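Alanine racemase 1 (Caldanaerobacter subterraneus subsp. tengcongensis MB4, PDB 4Y2W) belongs to the alanine racemase family, pairing a TIM-barrel N-terminal domain with a mainly beta C-terminal domain in a two-chain assembly. Local coordinates at residues 168-173 against 206-211. The protein carries 1 engineered substitution. Sequence-based numbering, arbitrary orientation.
With PO4 (phosphate ion), chain C.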
loop_
_atom_site.group_PDB
_atom_site.type_symbol
_atom_site.label_atom_id
_atom_site.label_comp_id
_atom_site.label_asym_id
_atom_site.label_seq_id
_atom_site.Cartn_x
_atom_site.Cartn_y
_atom_site.Cartn_z
ATOM N N HIS A 168 -7.745 23.845 -10.163
ATOM C CA HIS A 168 -6.532 23.024 -10.198
ATOM C C HIS A 168 -5.910 23.054 -11.595
ATOM O O HIS A 168 -6.616 22.878 -12.593
ATOM C CB HIS A 168 -6.886 21.583 -9.809
ATOM C CG HIS A 168 -5.725 20.780 -9.305
ATOM N ND1 HIS A 168 -5.427 20.666 -7.964
ATOM C CD2 HIS A 168 -4.802 20.038 -9.960
ATOM C CE1 HIS A 168 -4.362 19.898 -7.815
ATOM N NE2 HIS A 168 -3.963 19.503 -9.011
ATOM N N PHE A 169 -4.597 23.279 -11.662
ATOM C CA PHE A 169 -3.885 23.339 -12.944
ATOM C C PHE A 169 -3.702 21.944 -13.535
ATOM O O PHE A 169 -3.321 21.014 -12.824
ATOM C CB PHE A 169 -2.511 24.008 -12.788
ATOM C CG PHE A 169 -2.573 25.490 -12.539
ATOM C CD1 PHE A 169 -3.182 26.340 -13.457
ATOM C CD2 PHE A 169 -2.005 26.042 -11.399
ATOM C CE1 PHE A 169 -3.234 27.705 -13.233
ATOM C CE2 PHE A 169 -2.053 27.408 -11.171
ATOM C CZ PHE A 169 -2.668 28.240 -12.090
ATOM N N ALA A 170 -3.951 21.814 -14.839
ATOM C CA ALA A 170 -3.852 20.529 -15.533
ATOM C C ALA A 170 -2.434 20.184 -15.981
ATOM O O ALA A 170 -2.081 19.007 -16.043
ATOM C CB ALA A 170 -4.789 20.506 -16.731
ATOM N N ALA A 171 -1.626 21.194 -16.299
ATOM C CA ALA A 171 -0.273 20.962 -16.815
ATOM C C ALA A 171 0.752 21.951 -16.260
ATOM O O ALA A 171 1.599 22.455 -16.999
ATOM C CB ALA A 171 -0.282 21.000 -18.338
ATOM N N ALA A 172 0.682 22.212 -14.957
ATOM C CA ALA A 172 1.676 23.050 -14.282
ATOM C C ALA A 172 2.986 22.284 -14.062
ATOM O O ALA A 172 4.074 22.857 -14.182
ATOM C CB ALA A 172 1.130 23.564 -12.957
ATOM N N SER A 173 2.876 20.993 -13.749
ATOM C CA SER A 173 4.041 20.109 -13.628
ATOM C C SER A 173 4.739 19.898 -14.974
ATOM O O SER A 173 5.953 19.692 -15.023
ATOM C CB SER A 173 3.622 18.752 -13.052
ATOM O OG SER A 173 3.069 18.895 -11.755
ATOM N N ILE A 206 -5.541 28.366 -6.237
ATOM C CA ILE A 206 -5.428 27.528 -7.431
ATOM C C ILE A 206 -4.079 26.803 -7.566
ATOM O O ILE A 206 -4.003 25.749 -8.196
ATOM C CB ILE A 206 -5.707 28.376 -8.697
ATOM C CG1 ILE A 206 -5.889 27.488 -9.933
ATOM C CG2 ILE A 206 -4.601 29.401 -8.920
ATOM C CD1 ILE A 206 -6.487 28.217 -11.118
ATOM N N ALA A 207 -3.026 27.354 -6.965
ATOM C CA ALA A 207 -1.667 26.864 -7.179
ATOM C C ALA A 207 -1.311 25.643 -6.327
ATOM O O ALA A 207 -1.422 25.675 -5.098
ATOM C CB ALA A 207 -0.671 27.985 -6.915
ATOM N N ASN A 208 -0.890 24.573 -7.003
ATOM C CA ASN A 208 -0.182 23.457 -6.366
ATOM C C ASN A 208 1.329 23.714 -6.474
ATOM O O ASN A 208 1.736 24.755 -6.992
ATOM C CB ASN A 208 -0.580 22.117 -7.003
ATOM C CG ASN A 208 -0.301 22.061 -8.502
ATOM O OD1 ASN A 208 -0.083 23.088 -9.150
ATOM N ND2 ASN A 208 -0.320 20.852 -9.060
ATOM N N ALA A 209 2.154 22.785 -5.992
ATOM C CA ALA A 209 3.616 22.984 -5.940
ATOM C C ALA A 209 4.245 23.504 -7.245
ATOM O O ALA A 209 5.121 24.370 -7.213
ATOM C CB ALA A 209 4.305 21.698 -5.502
ATOM N N ALA A 210 3.796 22.979 -8.381
ATOM C CA ALA A 210 4.358 23.355 -9.679
ATOM C C ALA A 210 4.144 24.834 -9.993
ATOM O O ALA A 210 5.059 25.518 -10.454
ATOM C CB ALA A 210 3.762 22.491 -10.778
ATOM N N ALA A 211 2.932 25.317 -9.740
ATOM C CA ALA A 211 2.587 26.716 -9.980
ATOM C C ALA A 211 3.129 27.639 -8.887
ATOM O O ALA A 211 3.364 28.821 -9.133
ATOM C CB ALA A 211 1.080 26.868 -10.097
HETATM P P PO4 C . 0.991 18.801 -5.117
HETATM O O1 PO4 C . 2.216 19.569 -4.675
HETATM O O2 PO4 C . 0.851 18.860 -6.623
HETATM O O3 PO4 C . -0.237 19.410 -4.477
HETATM O O4 PO4 C . 1.127 17.355 -4.692
#
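Phe169, with CG anti to its carbonyl carbon (chi1 -71°), and Ile206, with CG1 anti to the backbone N (chi1 -168°), send their side chains across each other at about a right angle at the C-terminal mouth of the TIM barrel. Here the loop after strand 160-166 meets strand 203-208 where it runs into helix 209-214. Ile206 CG1 sits over one face of the Phe169 ring, 4.1 Å from its centroid, in a CH-pi contact displaced toward the rim, while CG2 reaches CZ of the same ring at 3.9 Å. Ala211 CB comes in obliquely against Phe169 CE2, and Cys180 and Gln183 of helix 177-195 also pack on this ring. Asn208 is the N-cap of the helix; its OD1 lies near the ring plane, at the edge of Phe169. Its amide nitrogen lies near a pocket residue: ND2 is 3.9 Å from NE2 of His168, which touches a bound alanine, with ring and amide planes 61° apart. A phosphate, probably from the crystallisation liquor, rests at this helix start, weakly bonded by Asn208 ND2 and Ala209 N. Further along the loop, small residues meet, Ala172 CB lying 3.6 Å from Ala210 CB.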